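Local coordinates for protein 5'-methylthioadenosine nucleosidase / s-adenosylhomocysteine nucleosidase (Brucella melitensis bv. 1, PDB 4PR3) that belongs to the nucleosidases of the phosphorylase superfamily and holds adenine in a pocket of its alpha/beta fold, at residues R45-L50 with E212-A217; I56-V61 with D167-A172; S105-D110 with S145-G150; A139-A144 with V218-R223. One frame throughout, in Å; residues are numbered along the deposited sequence.

Contact 1 (R45-L50 with E212-A217); sequences RHLAKL and EKLAGA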
loop_
_atom_site.group_PDB
_atom_site.type_symbol
_atom_site.label_atom_id
_atom_site.label_comp_id
_atom_site.label_asym_id
_atom_site.label_seq_id
_atom_site.Cartn_x
_atom_site.Cartn_y
_atom_site.Cartn_z
ATOM N N ARG A 45 27.712 -5.615 -2.903
ATOM C CA ARG A 45 28.988 -4.937 -2.686
ATOM C C ARG A 45 29.151 -3.677 -3.536
ATOM O O ARG A 45 29.603 -2.642 -3.042
ATOM C CB ARG A 45 30.151 -5.894 -2.960
ATOM C CG ARG A 45 30.111 -7.182 -2.151
ATOM C CD ARG A 45 31.340 -8.050 -2.405
ATOM N NE ARG A 45 31.390 -8.570 -3.770
ATOM C CZ ARG A 45 32.114 -8.038 -4.750
ATOM N NH1 ARG A 45 32.857 -6.962 -4.523
ATOM N NH2 ARG A 45 32.097 -8.583 -5.959
ATOM N N HIS A 46 28.793 -3.772 -4.813
ATOM C CA HIS A 46 28.950 -2.653 -5.739
ATOM C C HIS A 46 28.007 -1.491 -5.422
ATOM O O HIS A 46 28.390 -0.326 -5.529
ATOM C CB HIS A 46 28.743 -3.114 -7.183
ATOM C CG HIS A 46 29.790 -4.065 -7.670
ATOM N ND1 HIS A 46 29.750 -5.417 -7.405
ATOM C CD2 HIS A 46 30.904 -3.860 -8.410
ATOM C CE1 HIS A 46 30.794 -6.005 -7.962
ATOM N NE2 HIS A 46 31.512 -5.081 -8.578
ATOM N N LEU A 47 26.775 -1.810 -5.037
ATOM C CA LEU A 47 25.815 -0.784 -4.647
ATOM C C LEU A 47 26.211 -0.157 -3.316
ATOM O O LEU A 47 25.942 1.020 -3.068
ATOM C CB LEU A 47 24.401 -1.364 -4.560
ATOM C CG LEU A 47 23.672 -1.596 -5.886
ATOM C CD1 LEU A 47 22.349 -2.313 -5.660
ATOM C CD2 LEU A 47 23.451 -0.276 -6.605
ATOM N N ALA A 48 26.856 -0.950 -2.466
ATOM C CA ALA A 48 27.301 -0.478 -1.160
ATOM C C ALA A 48 28.320 0.649 -1.292
ATOM O O ALA A 48 28.425 1.510 -0.416
ATOM C CB ALA A 48 27.879 -1.627 -0.347
ATOM N N LYS A 49 29.069 0.641 -2.391
ATOM C CA LYS A 49 30.039 1.696 -2.656
ATOM C C LYS A 49 29.352 3.019 -2.995
ATOM O O LYS A 49 29.845 4.088 -2.644
ATOM C CB LYS A 49 31.002 1.283 -3.777
ATOM C CG LYS A 49 32.026 0.233 -3.355
ATOM C CD LYS A 49 33.067 -0.037 -4.442
ATOM C CE LYS A 49 32.494 -0.875 -5.580
ATOM N NZ LYS A 49 33.524 -1.237 -6.602
ATOM N N LEU A 50 28.210 2.936 -3.672
ATOM C CA LEU A 50 27.507 4.125 -4.156
ATOM C C LEU A 50 26.635 4.851 -3.126
ATOM O O LEU A 50 26.635 6.079 -3.075
ATOM C CB LEU A 50 26.682 3.780 -5.397
ATOM C CG LEU A 50 27.491 3.211 -6.564
ATOM C CD1 LEU A 50 26.576 2.728 -7.672
ATOM C CD2 LEU A 50 28.469 4.246 -7.089
ATOM N N GLU A 212 25.916 -5.649 -9.721
ATOM C CA GLU A 212 26.955 -4.964 -10.484
ATOM C C GLU A 212 26.371 -4.136 -11.631
ATOM O O GLU A 212 26.813 -3.018 -11.893
ATOM C CB GLU A 212 27.982 -5.964 -11.015
ATOM C CG GLU A 212 29.105 -5.329 -11.824
ATOM C CD GLU A 212 30.123 -6.343 -12.313
ATOM O OE1 GLU A 212 30.235 -7.423 -11.691
ATOM O OE2 GLU A 212 30.808 -6.063 -13.319
ATOM N N LYS A 213 25.376 -4.689 -12.314
ATOM C CA LYS A 213 24.734 -3.982 -13.418
ATOM C C LYS A 213 23.855 -2.841 -12.915
ATOM O O LYS A 213 23.702 -1.823 -13.584
ATOM C CB LYS A 213 23.923 -4.951 -14.278
ATOM C CG LYS A 213 24.778 -5.901 -15.102
ATOM C CD LYS A 213 23.922 -6.895 -15.865
ATOM C CE LYS A 213 24.764 -7.789 -16.764
ATOM N NZ LYS A 213 25.386 -7.037 -17.889
ATOM N N LEU A 214 23.285 -3.019 -11.728
ATOM C CA LEU A 214 22.471 -1.985 -11.101
ATOM C C LEU A 214 23.344 -0.810 -10.667
ATOM O O LEU A 214 22.927 0.347 -10.726
ATOM C CB LEU A 214 21.729 -2.563 -9.896
ATOM C CG LEU A 214 20.224 -2.326 -9.784
ATOM C CD1 LEU A 214 19.548 -2.522 -11.121
ATOM C CD2 LEU A 214 19.630 -3.271 -8.751
ATOM N N ALA A 215 24.560 -1.115 -10.225
ATOM C CA ALA A 215 25.497 -0.081 -9.812
ATOM C C ALA A 215 25.951 0.727 -11.026
ATOM O O ALA A 215 26.146 1.940 -10.944
ATOM C CB ALA A 215 26.686 -0.696 -9.091
ATOM N N GLY A 216 26.113 0.046 -12.155
ATOM C CA GLY A 216 26.465 0.711 -13.393
ATOM C C GLY A 216 25.382 1.681 -13.819
ATOM O O GLY A 216 25.669 2.787 -14.272
ATOM N N ALA A 217 24.128 1.267 -13.663
ATOM C CA ALA A 217 22.994 2.120 -13.999
ATOM C C ALA A 217 22.916 3.328 -13.072
ATOM O O ALA A 217 22.628 4.437 -13.515
ATOM C CB ALA A 217 21.700 1.327 -13.947
#

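Contact 2 (I56-V61 with D167-A172); sequences IGVGPV and DMETYA. With ADE (adenine), chain C.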
loop_
_atom_site.group_PDB
_atom_site.type_symbol
_atom_site.label_atom_id
_atom_site.label_comp_id
_atom_site.label_asym_id
_atom_site.label_seq_id
_atom_site.Cartn_x
_atom_site.Cartn_y
_atom_site.Cartn_z
ATOM N N ILE A 56 12.706 -0.380 2.560
ATOM C CA ILE A 56 11.302 -0.029 2.394
ATOM C C ILE A 56 10.323 -1.167 2.731
ATOM O O ILE A 56 9.131 -0.940 2.952
ATOM C CB ILE A 56 11.098 0.576 0.964
ATOM C CG1 ILE A 56 11.093 2.101 1.040
ATOM C CG2 ILE A 56 9.865 0.052 0.262
ATOM C CD1 ILE A 56 10.323 2.635 2.212
ATOM N N GLY A 57 10.846 -2.380 2.860
ATOM C CA GLY A 57 10.001 -3.529 3.125
ATOM C C GLY A 57 9.472 -4.171 1.855
ATOM O O GLY A 57 9.731 -3.690 0.751
ATOM N N VAL A 58 8.714 -5.252 2.014
ATOM C CA VAL A 58 8.275 -6.063 0.883
ATOM C C VAL A 58 6.771 -5.946 0.626
ATOM O O VAL A 58 5.961 -6.086 1.542
ATOM C CB VAL A 58 8.648 -7.546 1.103
ATOM C CG1 VAL A 58 8.031 -8.427 0.033
ATOM C CG2 VAL A 58 10.160 -7.711 1.135
ATOM N N GLY A 59 6.404 -5.687 -0.626
ATOM C CA GLY A 59 5.007 -5.599 -1.005
ATOM C C GLY A 59 4.496 -4.175 -1.036
ATOM O O GLY A 59 5.104 -3.283 -0.447
ATOM N N PRO A 60 3.365 -3.953 -1.722
ATOM C CA PRO A 60 2.780 -2.617 -1.908
ATOM C C PRO A 60 2.389 -1.924 -0.601
ATOM O O PRO A 60 2.602 -0.722 -0.474
ATOM C CB PRO A 60 1.536 -2.894 -2.758
ATOM C CG PRO A 60 1.843 -4.174 -3.465
ATOM C CD PRO A 60 2.629 -4.983 -2.475
ATOM N N VAL A 61 1.821 -2.661 0.347
ATOM C CA VAL A 61 1.391 -2.062 1.611
ATOM C C VAL A 61 2.577 -1.660 2.492
ATOM O O VAL A 61 2.601 -0.554 3.037
ATOM C CB VAL A 61 0.423 -2.983 2.390
ATOM C CG1 VAL A 61 0.241 -2.495 3.824
ATOM C CG2 VAL A 61 -0.914 -3.056 1.677
ATOM N N ASP A 167 7.227 -6.299 -10.385
ATOM C CA ASP A 167 7.827 -6.139 -9.064
ATOM C C ASP A 167 6.750 -6.011 -7.990
ATOM O O ASP A 167 5.555 -6.028 -8.285
ATOM C CB ASP A 167 8.764 -4.929 -9.021
ATOM C CG ASP A 167 8.036 -3.633 -8.706
ATOM O OD1 ASP A 167 6.936 -3.413 -9.265
ATOM O OD2 ASP A 167 8.567 -2.837 -7.896
HETATM N N MSE A 168 7.178 -5.942 -6.736
HETATM C CA MSE A 168 6.248 -5.797 -5.618
HETATM C C MSE A 168 6.130 -4.426 -4.944
HETATM O O MSE A 168 5.385 -4.279 -3.978
HETATM C CB MSE A 168 6.505 -6.903 -4.609
HETATM C CG MSE A 168 6.419 -8.258 -5.271
HETATM SE SE MSE A 168 7.048 -9.678 -4.145
HETATM C CE MSE A 168 5.810 -9.414 -2.657
ATOM N N GLU A 169 6.863 -3.436 -5.441
ATOM C CA GLU A 169 7.077 -2.188 -4.700
ATOM C C GLU A 169 6.737 -0.898 -5.445
ATOM O O GLU A 169 5.970 -0.075 -4.954
ATOM C CB GLU A 169 8.498 -2.108 -4.131
ATOM C CG GLU A 169 8.711 -2.951 -2.884
ATOM C CD GLU A 169 9.030 -4.398 -3.206
ATOM O OE1 GLU A 169 9.809 -4.638 -4.158
ATOM O OE2 GLU A 169 8.501 -5.291 -2.509
ATOM N N THR A 170 7.366 -0.715 -6.601
ATOM C CA THR A 170 7.475 0.580 -7.275
ATOM C C THR A 170 6.210 1.441 -7.343
ATOM O O THR A 170 6.272 2.629 -7.037
ATOM C CB THR A 170 8.028 0.391 -8.698
ATOM O OG1 THR A 170 9.275 -0.308 -8.628
ATOM C CG2 THR A 170 8.239 1.732 -9.386
ATOM N N TYR A 171 5.073 0.866 -7.725
ATOM C CA TYR A 171 3.843 1.657 -7.804
ATOM C C TYR A 171 3.470 2.262 -6.450
ATOM O O TYR A 171 2.943 3.370 -6.377
ATOM C CB TYR A 171 2.672 0.837 -8.355
ATOM C CG TYR A 171 1.367 1.603 -8.380
ATOM C CD1 TYR A 171 1.006 2.362 -9.489
ATOM C CD2 TYR A 171 0.500 1.574 -7.294
ATOM C CE1 TYR A 171 -0.180 3.071 -9.509
ATOM C CE2 TYR A 171 -0.681 2.278 -7.306
ATOM C CZ TYR A 171 -1.018 3.024 -8.414
ATOM O OH TYR A 171 -2.202 3.724 -8.419
ATOM N N ALA A 172 3.736 1.525 -5.379
ATOM C CA ALA A 172 3.475 2.028 -4.040
ATOM C C ALA A 172 4.414 3.188 -3.711
ATOM O O ALA A 172 4.031 4.131 -3.016
ATOM C CB ALA A 172 3.618 0.916 -3.021
HETATM N N9 ADE C . 10.824 -9.426 -7.980
HETATM C C8 ADE C . 11.735 -10.275 -8.544
HETATM N N7 ADE C . 11.192 -11.276 -9.193
HETATM C C5 ADE C . 9.830 -11.071 -9.044
HETATM C C6 ADE C . 8.707 -11.788 -9.500
HETATM N N6 ADE C . 8.790 -12.905 -10.229
HETATM N N1 ADE C . 7.487 -11.312 -9.175
HETATM C C2 ADE C . 7.403 -10.195 -8.443
HETATM N N3 ADE C . 8.385 -9.438 -7.957
HETATM C C4 ADE C . 9.586 -9.936 -8.297
#

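Contact 3 (S105-D110 with S145-G150); sequences SVSYRD and SLSTGG. With PO4 (phosphate ion), chain D.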
loop_
_atom_site.group_PDB
_atom_site.type_symbol
_atom_site.label_atom_id
_atom_site.label_comp_id
_atom_site.label_asym_id
_atom_site.label_seq_id
_atom_site.Cartn_x
_atom_site.Cartn_y
_atom_site.Cartn_z
ATOM N N SER A 105 7.225 3.256 -17.277
ATOM C CA SER A 105 5.886 3.415 -16.731
ATOM C C SER A 105 5.575 2.295 -15.754
ATOM O O SER A 105 6.151 1.211 -15.842
ATOM C CB SER A 105 4.854 3.430 -17.849
ATOM O OG SER A 105 4.870 2.205 -18.550
ATOM N N VAL A 106 4.662 2.558 -14.823
ATOM C CA VAL A 106 4.298 1.566 -13.820
ATOM C C VAL A 106 2.781 1.439 -13.691
ATOM O O VAL A 106 2.042 2.404 -13.887
ATOM C CB VAL A 106 4.945 1.881 -12.442
ATOM C CG1 VAL A 106 4.298 3.088 -11.805
ATOM C CG2 VAL A 106 4.860 0.676 -11.513
ATOM N N SER A 107 2.322 0.233 -13.388
ATOM C CA SER A 107 0.907 -0.013 -13.173
ATOM C C SER A 107 0.713 -0.889 -11.936
ATOM O O SER A 107 1.666 -1.494 -11.442
ATOM C CB SER A 107 0.281 -0.656 -14.411
ATOM O OG SER A 107 0.979 -1.832 -14.781
ATOM N N TYR A 108 -0.518 -0.935 -11.436
ATOM C CA TYR A 108 -0.851 -1.662 -10.216
ATOM C C TYR A 108 -1.782 -2.813 -10.577
ATOM O O TYR A 108 -2.961 -2.597 -10.853
ATOM C CB TYR A 108 -1.560 -0.697 -9.265
ATOM C CG TYR A 108 -1.850 -1.204 -7.870
ATOM C CD1 TYR A 108 -1.156 -2.279 -7.326
ATOM C CD2 TYR A 108 -2.828 -0.596 -7.096
ATOM C CE1 TYR A 108 -1.430 -2.725 -6.044
ATOM C CE2 TYR A 108 -3.110 -1.035 -5.822
ATOM C CZ TYR A 108 -2.412 -2.097 -5.300
ATOM O OH TYR A 108 -2.708 -2.520 -4.026
ATOM N N ARG A 109 -1.273 -4.040 -10.546
ATOM C CA ARG A 109 -2.041 -5.169 -11.075
ATOM C C ARG A 109 -3.037 -5.747 -10.076
ATOM O O ARG A 109 -3.911 -6.530 -10.448
ATOM C CB ARG A 109 -1.114 -6.267 -11.603
ATOM C CG ARG A 109 -0.173 -6.826 -10.566
ATOM C CD ARG A 109 0.634 -7.988 -11.109
ATOM N NE ARG A 109 1.521 -8.530 -10.086
ATOM C CZ ARG A 109 2.764 -8.114 -9.876
ATOM N NH1 ARG A 109 3.282 -7.154 -10.630
ATOM N NH2 ARG A 109 3.492 -8.667 -8.919
ATOM N N ASP A 110 -2.913 -5.355 -8.812
ATOM C CA ASP A 110 -3.832 -5.830 -7.787
ATOM C C ASP A 110 -5.148 -5.070 -7.823
ATOM O O ASP A 110 -6.116 -5.468 -7.183
ATOM C CB ASP A 110 -3.207 -5.712 -6.397
ATOM C CG ASP A 110 -2.039 -6.650 -6.204
ATOM O OD1 ASP A 110 -1.935 -7.630 -6.972
ATOM O OD2 ASP A 110 -1.232 -6.412 -5.280
ATOM N N SER A 145 8.351 -1.208 -19.271
ATOM C CA SER A 145 7.134 -0.967 -18.510
ATOM C C SER A 145 7.089 -1.931 -17.327
ATOM O O SER A 145 7.576 -3.060 -17.417
ATOM C CB SER A 145 5.908 -1.157 -19.398
ATOM O OG SER A 145 5.931 -2.433 -20.017
ATOM N N LEU A 146 6.509 -1.487 -16.220
ATOM C CA LEU A 146 6.539 -2.270 -14.992
ATOM C C LEU A 146 5.152 -2.477 -14.396
ATOM O O LEU A 146 4.279 -1.616 -14.504
ATOM C CB LEU A 146 7.461 -1.604 -13.967
ATOM C CG LEU A 146 7.661 -2.276 -12.607
ATOM C CD1 LEU A 146 8.224 -3.680 -12.765
ATOM C CD2 LEU A 146 8.574 -1.433 -11.742
ATOM N N SER A 147 4.962 -3.638 -13.778
ATOM C CA SER A 147 3.737 -3.949 -13.053
ATOM C C SER A 147 4.065 -4.225 -11.587
ATOM O O SER A 147 5.001 -4.965 -11.283
ATOM C CB SER A 147 3.051 -5.165 -13.676
ATOM O OG SER A 147 1.851 -5.485 -13.000
ATOM N N THR A 148 3.302 -3.621 -10.681
ATOM C CA THR A 148 3.499 -3.833 -9.248
ATOM C C THR A 148 2.318 -4.580 -8.633
ATOM O O THR A 148 1.163 -4.264 -8.917
ATOM C CB THR A 148 3.707 -2.495 -8.496
ATOM O OG1 THR A 148 4.938 -1.887 -8.910
ATOM C CG2 THR A 148 3.742 -2.712 -6.986
ATOM N N GLY A 149 2.618 -5.574 -7.799
ATOM C CA GLY A 149 1.595 -6.331 -7.099
ATOM C C GLY A 149 2.160 -7.057 -5.890
ATOM O O GLY A 149 3.373 -7.167 -5.738
ATOM N N GLY A 150 1.281 -7.560 -5.028
ATOM C CA GLY A 150 1.711 -8.255 -3.830
ATOM C C GLY A 150 2.118 -9.697 -4.076
ATOM O O GLY A 150 2.616 -10.374 -3.177
HETATM P P PO4 D . -0.596 -5.123 -16.011
HETATM O O1 PO4 D . -1.278 -4.202 -15.025
HETATM O O2 PO4 D . 0.062 -6.246 -15.249
HETATM O O3 PO4 D . -1.617 -5.697 -16.967
HETATM O O4 PO4 D . 0.454 -4.351 -16.781
#

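Contact 4 (A139-A144 with V218-R223); sequences AGIDTA and VARVER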
loop_
_atom_site.group_PDB
_atom_site.type_symbol
_atom_site.label_atom_id
_atom_site.label_comp_id
_atom_site.label_asym_id
_atom_site.label_seq_id
_atom_site.Cartn_x
_atom_site.Cartn_y
_atom_site.Cartn_z
ATOM N N ALA A 139 19.981 8.280 -20.651
ATOM C CA ALA A 139 20.616 7.653 -21.806
ATOM C C ALA A 139 21.536 6.515 -21.387
ATOM O O ALA A 139 22.190 6.588 -20.350
ATOM C CB ALA A 139 21.387 8.683 -22.604
ATOM N N GLY A 140 21.573 5.460 -22.194
ATOM C CA GLY A 140 22.478 4.351 -21.953
ATOM C C GLY A 140 21.862 3.220 -21.153
ATOM O O GLY A 140 22.524 2.228 -20.851
ATOM N N ILE A 141 20.590 3.370 -20.801
ATOM C CA ILE A 141 19.878 2.327 -20.073
ATOM C C ILE A 141 18.591 1.957 -20.801
ATOM O O ILE A 141 17.844 2.830 -21.236
ATOM C CB ILE A 141 19.538 2.770 -18.632
ATOM C CG1 ILE A 141 20.788 3.290 -17.921
ATOM C CG2 ILE A 141 18.918 1.623 -17.849
ATOM C CD1 ILE A 141 20.506 3.886 -16.565
ATOM N N ASP A 142 18.341 0.661 -20.934
ATOM C CA ASP A 142 17.108 0.183 -21.542
ATOM C C ASP A 142 15.894 0.637 -20.739
ATOM O O ASP A 142 15.976 0.819 -19.525
ATOM C CB ASP A 142 17.118 -1.341 -21.614
ATOM C CG ASP A 142 17.839 -1.869 -22.835
ATOM O OD1 ASP A 142 19.088 -1.897 -22.830
ATOM O OD2 ASP A 142 17.147 -2.275 -23.793
ATOM N N THR A 143 14.769 0.817 -21.422
ATOM C CA THR A 143 13.520 1.172 -20.764
ATOM C C THR A 143 12.572 -0.015 -20.788
ATOM O O THR A 143 12.606 -0.823 -21.717
ATOM C CB THR A 143 12.829 2.361 -21.451
ATOM O OG1 THR A 143 12.655 2.074 -22.844
ATOM C CG2 THR A 143 13.657 3.617 -21.302
ATOM N N ALA A 144 11.739 -0.125 -19.757
ATOM C CA ALA A 144 10.734 -1.178 -19.691
ATOM C C ALA A 144 9.525 -0.724 -18.885
ATOM O O ALA A 144 9.653 0.049 -17.939
ATOM C CB ALA A 144 11.327 -2.438 -19.084
ATOM N N VAL A 218 23.175 3.106 -11.787
ATOM C CA VAL A 218 23.143 4.179 -10.797
ATOM C C VAL A 218 24.175 5.247 -11.131
ATOM O O VAL A 218 23.890 6.444 -11.049
ATOM C CB VAL A 218 23.357 3.638 -9.362
ATOM C CG1 VAL A 218 23.677 4.764 -8.392
ATOM C CG2 VAL A 218 22.131 2.868 -8.901
ATOM N N ALA A 219 25.366 4.807 -11.527
ATOM C CA ALA A 219 26.417 5.712 -11.977
ATOM C C ALA A 219 25.948 6.608 -13.128
ATOM O O ALA A 219 26.262 7.799 -13.165
ATOM C CB ALA A 219 27.649 4.928 -12.384
ATOM N N ARG A 220 25.189 6.039 -14.058
ATOM C CA ARG A 220 24.696 6.806 -15.197
ATOM C C ARG A 220 23.593 7.782 -14.795
ATOM O O ARG A 220 23.447 8.844 -15.399
ATOM C CB ARG A 220 24.200 5.879 -16.310
ATOM C CG ARG A 220 25.177 4.773 -16.659
ATOM C CD ARG A 220 24.728 3.996 -17.878
ATOM N NE ARG A 220 25.023 4.725 -19.104
ATOM C CZ ARG A 220 26.112 4.533 -19.841
ATOM N NH1 ARG A 220 27.008 3.625 -19.477
ATOM N NH2 ARG A 220 26.300 5.246 -20.942
ATOM N N VAL A 221 22.818 7.422 -13.778
ATOM C CA VAL A 221 21.750 8.295 -13.305
ATOM C C VAL A 221 22.319 9.509 -12.578
ATOM O O VAL A 221 21.915 10.643 -12.840
ATOM C CB VAL A 221 20.757 7.555 -12.383
ATOM C CG1 VAL A 221 19.724 8.525 -11.830
ATOM C CG2 VAL A 221 20.076 6.420 -13.135
ATOM N N GLU A 222 23.264 9.270 -11.672
ATOM C CA GLU A 222 23.910 10.355 -10.942
ATOM C C GLU A 222 24.605 11.331 -11.891
ATOM O O GLU A 222 24.576 12.546 -11.682
ATOM C CB GLU A 222 24.895 9.802 -9.913
ATOM C CG GLU A 222 24.221 9.058 -8.767
ATOM C CD GLU A 222 25.204 8.620 -7.697
ATOM O OE1 GLU A 222 26.425 8.728 -7.933
ATOM O OE2 GLU A 222 24.756 8.171 -6.620
ATOM N N ARG A 223 25.212 10.796 -12.944
ATOM C CA ARG A 223 25.796 11.630 -13.977
ATOM C C ARG A 223 24.714 12.450 -14.670
ATOM O O ARG A 223 24.911 13.629 -14.967
ATOM C CB ARG A 223 26.547 10.780 -14.996
ATOM C CG ARG A 223 27.029 11.566 -16.198
ATOM C CD ARG A 223 27.974 12.691 -15.788
ATOM N NE ARG A 223 28.343 13.528 -16.929
ATOM C CZ ARG A 223 29.261 13.195 -17.832
ATOM N NH1 ARG A 223 29.902 12.036 -17.730
ATOM N NH2 ARG A 223 29.535 14.017 -18.840
#

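Contact 1 (R45-L50 with E212-A217)
A215 sits at the tight centre of this contact, its methyl touching H46, L47 and L50 of the facing helix. L50 brings CD1 to 3.7 Å from A215 CB, and the CB of H46 meets A215 CB at the same distance of 3.7 Å. From another side L47 lays CD2 along the backbone at A215, 3.8 Å from A215 CA, while its CD1 lies 4.2 Å from L214 CD2. Both leucines have CG anti to their own carbonyl carbon (chi1 -77° for L47, -58° for L50), which swings the branched ends toward helix 212-217. A small alanine suits the place: the axes of the two segments come within 8.2 Å, and a single methyl lets the leucines and the histidine CB close in on the helix backbone. The apolar leucines continue onto V218 further along the helix.

Toward solvent the packing slackens. The imidazole of H46 and the extended chain of the exposed E212 run side by side, and E212 CB stands over the centre of the ring, 4.1 Å from the centroid, in a CH-pi contact. The ring is steadied from outside by D211, whose carboxylate accepts from H46 ND1 and from the backbone of L47. The outcome is a roughly parallel pair in the helical layer of an alpha/beta fold, the short, weakly bonded helix 45-50 lying at 27° to the 212-217 segment.

Contact 2 (I56-V61 with D167-A172)
Three donors grip D167 OD2, namely E169 N, T170 N and T170 OG1, and so shape the turn from which E169 reaches across to G59. The bond from T170 N is straight and uses the syn lone pair of the carboxylate, at 2.8 Å from D167 OD2, whereas E169 N and T170 OG1 come from above its plane. This is an Asx turn leading into helix 170-180, and aspartate suits it because its short side chain can fold back on the amides that follow.

E169, at the N-cap, bends at chi2 (84°) and offers OE2, through its anti lone pair, to G59 N at 2.8 Å, with the N-H aimed almost exactly at the oxygen (176°). G59 takes a positive phi that glycine readily adopts, and P60 next to it begins helix 60-76, where a residue lacking an N-H costs nothing. P60 CB meets A172 CB at 4.3 Å.

M168, a selenomethionine here, lies between V58 and adenine: M168 CE is 3.6 Å from V58 CG1, and M168 CG is 3.5 Å from N3 of adenine. M111 of the second subunit also packs on it, F125 of that subunit on V58. With D167 tied into the turn and E169 bonded to G59, the polar bonds on its two neighbours probably limit how far M168, which lies against adenine, can shift.

Contact 3 (S105-D110 with S145-G150)
R109 gives the contact its largest share of buried surface, its chain running extended across the end of strand 145-148. With CG set between the backbone N and the carbonyl carbon (chi1 59°), the side chain crosses S147, and one face of the guanidinium lies over the backbone of T148 and G149, offset so that T148 C and G149 N are near its rim, G149 N 3.1 Å from its plane. S147 O sits at the edge, in plane, and receives a weak bond from R109 NH1, while S147 OG takes a straighter bond from R109 NH1 at 3.2 Å. The same hydroxyl donates to O2 of a phosphate ion, probably from the crystallisation liquor, at 3.0 Å. R109 NH2 finds its stronger partner in N151 O. Glycine suits position 149, since R109 NE and D110 OD1 occupy the side where a CB would point.

R109 and G149 lie just beyond a parallel pair of strands, 105-108 and 145-148, in the mixed sheet at the core of the alpha/beta fold, the ladder passing through S105 O, L146 N, L146 O and S107 N before T148 N bonds to S107 O at 2.8 Å.

T148 ends that ladder by accepting from R109 N at 2.9 Å, and its carbonyl oxygen also lies in the plane of the Y108 ring, at the edge. Its OG1 meets V106 CG2 at 3.7 Å and is hydrogen-bonded to D167 OD1 and Y171 N. Beyond it, D110 OD2 accepts from G150 N at 2.8 Å through its syn lone pair.

Contact 4 (A139-A144 with V218-R223)
The loop around G140, on its way into strand 142-148, passes the helix segment 218-223 at a distance, the nearest CA atoms being those of G140 and R220, 7.5 Å apart, so side chains must bridge the gap. R220 does most of this. Its CB points toward the loop, and the chain then bends at chi3 (78°), which carries the guanidinium over the backbone there. R220 NE comes within 3.6 Å of A139 O, which lies at the edge of the guanidinium and near its plane, and within 3.8 Å of G140 CA; G140 O lies over one face. None of these approaches counts as a hydrogen bond. Glycine is well matched to position 140, as it tolerates a phi of 94° and presents no side chain where R220 NE stands.

Beside these polar approaches comes an apolar one. I141 CG1 meets R220 CD at 4.0 Å, the two side chains sliding past each other in opposite directions, and I141 CD1 reaches V221 CG2 at 4.3 Å. The beta-branched V221 is buried and turns its methyls also onto L185 and L187 of strand 184-192, so that I141 continues a hydrophobic layer between helix and sheet.

R220, A139 and G140 are exposed, and all three touch a crystal neighbour, which may influence where the arginine lies. The chemistry is thus apolar on the buried side and only loosely electrostatic outside: the carbonyl oxygens of A139 and G140 may attract the positive group, but without a directed bond its position is probably adaptable.

Along the chain the first segments come in the order 45-50, 56-61, 105-110 and 139-144, followed by 145-150, 167-172, 212-217 and 218-223, so contact 4 crosses the other three while contact 3 lies between the segments of contact 2, and both lie between those of contact 1. Contacts 1 and 4 share helix 207-226, their centres 12 Å apart, and also join where A217 meets I141. Contacts 2 and 3, with centres 10 Å apart, border the adenine pocket and the second subunit. The centres of contacts 3 and 4 are 21 Å apart. Both use strand 142-148, which runs from the surface beside helix 207-226 to the neighbourhood of the pocket.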